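Long-range contact in cephalosporin acylase (Bacillus halodurans, PDB 2NLZ), which probably hydrolyses gamma-glutamyl or related amide bonds, as an N-terminal nucleophile hydrolase of the gamma-glutamyltranspeptidase family: residues G271-A279 with G441-M449. The protein carries 1 engineered substitution. Residues are numbered along the deposited sequence; the frame is centred on the assembly and turned at random.
Sequences GQGLVALEA and GFMQPQGHM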
ATOM      1  N   GLY D 271      16.575 -27.440  24.726  1.00 32.25           N
ATOM      2  CA  GLY D 271      16.058 -26.507  23.715  1.00 30.31           C
ATOM      3  C   GLY D 271      14.611 -26.120  23.951  1.00 38.01           C
ATOM      4  O   GLY D 271      13.841 -26.889  24.536  1.00 38.83           O
ATOM      5  N   GLN D 272      14.236 -24.930  23.476  1.00 36.14           N
ATOM      6  CA  GLN D 272      12.926 -24.334  23.788  1.00 30.29           C
ATOM      7  C   GLN D 272      11.832 -24.598  22.744  1.00 30.30           C
ATOM      8  O   GLN D 272      10.747 -24.004  22.813  1.00 34.64           O
ATOM      9  CB  GLN D 272      13.054 -22.821  24.059  1.00 30.84           C
ATOM     10  CG  GLN D 272      13.295 -21.947  22.818  1.00 36.89           C
ATOM     11  CD  GLN D 272      13.031 -20.475  23.060  1.00 35.67           C
ATOM     12  OE1 GLN D 272      13.726 -19.621  22.525  1.00 29.52           O
ATOM     13  NE2 GLN D 272      12.011 -20.171  23.848  1.00 37.15           N
ATOM     14  N   GLY D 273      12.109 -25.496  21.798  1.00 27.37           N
ATOM     15  CA  GLY D 273      11.163 -25.830  20.732  1.00 31.45           C
ATOM     16  C   GLY D 273       9.818 -26.304  21.244  1.00 38.33           C
ATOM     17  O   GLY D 273       8.790 -26.132  20.590  1.00 40.11           O
ATOM     18  N   LEU D 274       9.846 -26.908  22.428  1.00 39.45           N
ATOM     19  CA  LEU D 274       8.667 -27.284  23.192  1.00 40.27           C
ATOM     20  C   LEU D 274       7.550 -26.231  23.120  1.00 41.90           C
ATOM     21  O   LEU D 274       6.380 -26.576  22.960  1.00 38.74           O
ATOM     22  CB  LEU D 274       9.097 -27.478  24.648  1.00 40.28           C
ATOM     23  CG  LEU D 274       8.253 -28.288  25.619  1.00 30.21           C
ATOM     24  CD1 LEU D 274       7.018 -27.524  26.067  1.00 46.01           C
ATOM     25  CD2 LEU D 274       7.887 -29.574  24.952  1.00 46.99           C
ATOM     26  N   VAL D 275       7.933 -24.958  23.244  1.00 39.59           N
ATOM     27  CA  VAL D 275       6.994 -23.836  23.287  1.00 35.53           C
ATOM     28  C   VAL D 275       6.159 -23.767  22.024  1.00 30.03           C
ATOM     29  O   VAL D 275       4.938 -23.679  22.091  1.00 31.77           O
ATOM     30  CB  VAL D 275       7.716 -22.492  23.520  1.00 32.26           C
ATOM     31  CG1 VAL D 275       6.738 -21.336  23.447  1.00 37.96           C
ATOM     32  CG2 VAL D 275       8.417 -22.501  24.871  1.00 37.35           C
ATOM     33  N   ALA D 276       6.822 -23.828  20.876  1.00 27.14           N
ATOM     34  CA  ALA D 276       6.130 -23.866  19.589  1.00 24.56           C
ATOM     35  C   ALA D 276       5.108 -24.985  19.564  1.00 25.49           C
ATOM     36  O   ALA D 276       3.944 -24.761  19.253  1.00 29.81           O
ATOM     37  CB  ALA D 276       7.128 -24.045  18.454  1.00 26.45           C
ATOM     38  N   LEU D 277       5.567 -26.183  19.922  1.00 32.50           N
ATOM     39  CA  LEU D 277       4.749 -27.396  19.982  1.00 30.04           C
ATOM     40  C   LEU D 277       3.497 -27.281  20.869  1.00 30.38           C
ATOM     41  O   LEU D 277       2.381 -27.587  20.436  1.00 26.08           O
ATOM     42  CB  LEU D 277       5.623 -28.567  20.431  1.00 26.24           C
ATOM     43  CG  LEU D 277       6.140 -29.527  19.358  1.00 29.34           C
ATOM     44  CD1 LEU D 277       6.323 -28.863  18.033  1.00  7.35           C
ATOM     45  CD2 LEU D 277       7.434 -30.161  19.790  1.00 27.30           C
ATOM     46  N   GLU D 278       3.689 -26.832  22.104  1.00 26.41           N
ATOM     47  CA  GLU D 278       2.585 -26.622  23.029  1.00 30.12           C
ATOM     48  C   GLU D 278       1.608 -25.554  22.512  1.00 33.24           C
ATOM     49  O   GLU D 278       0.386 -25.752  22.543  1.00 33.38           O
ATOM     50  CB  GLU D 278       3.117 -26.243  24.414  1.00 31.50           C
ATOM     51  CG  GLU D 278       2.032 -26.089  25.467  1.00 18.52           C
ATOM     52  CD  GLU D 278       2.567 -25.561  26.781  1.00 34.87           C
ATOM     53  OE1 GLU D 278       3.769 -25.740  27.071  1.00 40.27           O
ATOM     54  OE2 GLU D 278       1.780 -24.956  27.525  1.00 28.69           O
ATOM     55  N   ALA D 279       2.149 -24.437  22.030  1.00 25.78           N
ATOM     56  CA  ALA D 279       1.324 -23.393  21.431  1.00 29.99           C
ATOM     57  C   ALA D 279       0.485 -23.948  20.283  1.00 30.99           C
ATOM     58  O   ALA D 279      -0.733 -23.775  20.275  1.00 29.32           O
ATOM     59  CB  ALA D 279       2.174 -22.215  20.971  1.00 26.19           C
ATOM     60  N   GLY D 441      16.301 -15.285  18.903  1.00 49.83           N
ATOM     61  CA  GLY D 441      16.205 -15.341  20.361  1.00 49.77           C
ATOM     62  C   GLY D 441      14.874 -15.882  20.847  1.00 45.39           C
ATOM     63  O   GLY D 441      14.523 -17.030  20.571  1.00 47.71           O
ATOM     64  N   PHE D 442      14.127 -15.051  21.569  1.00 49.71           N
ATOM     65  CA  PHE D 442      12.810 -15.443  22.093  1.00 48.64           C
ATOM     66  C   PHE D 442      11.669 -15.266  21.079  1.00 48.64           C
ATOM     67  O   PHE D 442      10.519 -15.624  21.351  1.00 44.85           O
ATOM     68  CB  PHE D 442      12.505 -14.704  23.396  1.00 47.76           C
ATOM     69  CG  PHE D 442      13.346 -15.158  24.560  1.00 55.66           C
ATOM     70  CD1 PHE D 442      14.473 -14.434  24.951  1.00 58.65           C
ATOM     71  CD2 PHE D 442      13.011 -16.307  25.266  1.00 56.72           C
ATOM     72  CE1 PHE D 442      15.250 -14.848  26.038  1.00 52.01           C
ATOM     73  CE2 PHE D 442      13.785 -16.729  26.349  1.00 50.77           C
ATOM     74  CZ  PHE D 442      14.906 -15.996  26.734  1.00 46.44           C
ATOM     75  N   MET D 443      11.996 -14.714  19.910  1.00 46.94           N
ATOM     76  CA  MET D 443      11.082 -14.700  18.767  1.00 44.41           C
ATOM     77  C   MET D 443      10.886 -16.126  18.214  1.00 38.04           C
ATOM     78  O   MET D 443       9.836 -16.449  17.637  1.00 27.75           O
ATOM     79  CB  MET D 443      11.625 -13.765  17.671  1.00 46.08           C
ATOM     80  CG  MET D 443      11.065 -13.988  16.252  1.00 48.58           C
ATOM     81  SD  MET D 443       9.457 -13.223  16.019  1.00 49.29           S
ATOM     82  CE  MET D 443       8.938 -13.925  14.454  1.00 41.55           C
ATOM     83  N   GLN D 444      11.894 -16.973  18.425  1.00 32.47           N
ATOM     84  CA  GLN D 444      12.004 -18.246  17.709  1.00 27.89           C
ATOM     85  C   GLN D 444      10.756 -19.129  17.692  1.00 21.11           C
ATOM     86  O   GLN D 444      10.247 -19.442  16.605  1.00 16.36           O
ATOM     87  CB  GLN D 444      13.282 -19.015  18.098  1.00 24.89           C
ATOM     88  CG  GLN D 444      14.549 -18.304  17.601  1.00 26.62           C
ATOM     89  CD  GLN D 444      15.735 -19.218  17.392  1.00 35.97           C
ATOM     90  OE1 GLN D 444      16.858 -18.880  17.759  1.00 40.26           O
ATOM     91  NE2 GLN D 444      15.498 -20.372  16.793  1.00 39.48           N
ATOM     92  N   PRO D 445      10.226 -19.491  18.875  1.00 17.08           N
ATOM     93  CA  PRO D 445       9.023 -20.322  18.844  1.00 20.03           C
ATOM     94  C   PRO D 445       7.828 -19.621  18.186  1.00 22.80           C
ATOM     95  O   PRO D 445       7.033 -20.272  17.491  1.00 17.74           O
ATOM     96  CB  PRO D 445       8.743 -20.583  20.324  1.00 21.10           C
ATOM     97  CG  PRO D 445      10.034 -20.305  21.021  1.00 24.16           C
ATOM     98  CD  PRO D 445      10.653 -19.204  20.251  1.00 20.00           C
ATOM     99  N   GLN D 446       7.727 -18.304  18.392  1.00 20.22           N
ATOM    100  CA  GLN D 446       6.664 -17.495  17.808  1.00 18.44           C
ATOM    101  C   GLN D 446       6.750 -17.502  16.288  1.00 20.79           C
ATOM    102  O   GLN D 446       5.723 -17.612  15.600  1.00 24.91           O
ATOM    103  CB  GLN D 446       6.708 -16.077  18.363  1.00 20.63           C
ATOM    104  CG  GLN D 446       6.919 -16.051  19.877  1.00 22.14           C
ATOM    105  CD  GLN D 446       6.683 -14.682  20.499  1.00 27.74           C
ATOM    106  OE1 GLN D 446       5.650 -14.033  20.269  1.00 28.20           O
ATOM    107  NE2 GLN D 446       7.643 -14.242  21.315  1.00 16.34           N
ATOM    108  N   GLY D 447       7.979 -17.424  15.776  1.00 17.51           N
ATOM    109  CA  GLY D 447       8.241 -17.549  14.339  1.00 22.60           C
ATOM    110  C   GLY D 447       7.965 -18.939  13.788  1.00 19.31           C
ATOM    111  O   GLY D 447       7.513 -19.091  12.651  1.00 22.05           O
ATOM    112  N   HIS D 448       8.243 -19.951  14.601  1.00 19.91           N
ATOM    113  CA  HIS D 448       7.899 -21.328  14.271  1.00 16.78           C
ATOM    114  C   HIS D 448       6.375 -21.498  14.196  1.00 24.04           C
ATOM    115  O   HIS D 448       5.861 -22.156  13.289  1.00 22.26           O
ATOM    116  CB  HIS D 448       8.483 -22.287  15.309  1.00 16.37           C
ATOM    117  CG  HIS D 448       9.926 -22.615  15.091  1.00 22.46           C
ATOM    118  ND1 HIS D 448      10.451 -23.858  15.362  1.00 24.12           N
ATOM    119  CD2 HIS D 448      10.955 -21.869  14.621  1.00 20.83           C
ATOM    120  CE1 HIS D 448      11.741 -23.864  15.074  1.00 24.25           C
ATOM    121  NE2 HIS D 448      12.074 -22.667  14.630  1.00 20.32           N
ATOM    122  N   MET D 449       5.650 -20.898  15.137  1.00 19.66           N
ATOM    123  CA  MET D 449       4.197 -21.014  15.117  1.00 23.31           C
ATOM    124  C   MET D 449       3.632 -20.327  13.888  1.00 23.99           C
ATOM    125  O   MET D 449       2.702 -20.842  13.261  1.00 18.28           O
ATOM    126  CB  MET D 449       3.550 -20.432  16.378  1.00 16.88           C
ATOM    127  CG  MET D 449       2.109 -20.905  16.558  1.00 17.88           C
ATOM    128  SD  MET D 449       1.095 -20.195  17.890  1.00 31.70           S
ATOM    129  CE  MET D 449       1.299 -18.484  17.528  1.00 38.38           C
TER
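Pro445 sits at the centre of this contact, its ring turned into the start of helix 274-283. Val275 CG1 lies 3.8 Å from Pro445 CB and meets the ring obliquely; with CG1 anti to the backbone N (chi1 175°), this branch is the one that reaches it. Proline suits the first turn of helix 444-457, where no N-H is needed for a helical bond, and its compact ring packs between the two segments. Beside it Ala276 packs methyl to methylene, its CB 3.8 Å from His448 CB. The axes of 274-279 and 444-449 come within 8.3 Å and cross at -42°, a spacing consistent with the small alanine side chain at this position. Farther along, Ala279 CB touches Met449 SD at 3.8 Å, the flexible thioether bending at its last torsion, and Met304 of helix 294-314 touches both residues.

Toward the Gly441-Phe442 turn the packing gives way to a polar, partly exposed border, where Gly441 takes a backbone shape (phi 70°) that a side chain would disfavour. Gln272 runs across the proline ring at about a right angle, its CD 3.6 Å from Pro445 CG, and carries its amide close to the carbonyl of Gly441 and the Phe442 ring. With an alanine here, the Pro445 ring would probably lose most of its cover on the CG-CD side, and the turn its amide neighbour.

His448 ND1 is hydrogen-bonded to Glu266 on strand 262-266, and its ring meets Phe436 of strand 431-438 edge-to-face, tying helix 444-457 to these strands. Two helices packed together over a beta-sheet fit the layered alpha-beta-beta-alpha fold of Ntn hydrolases.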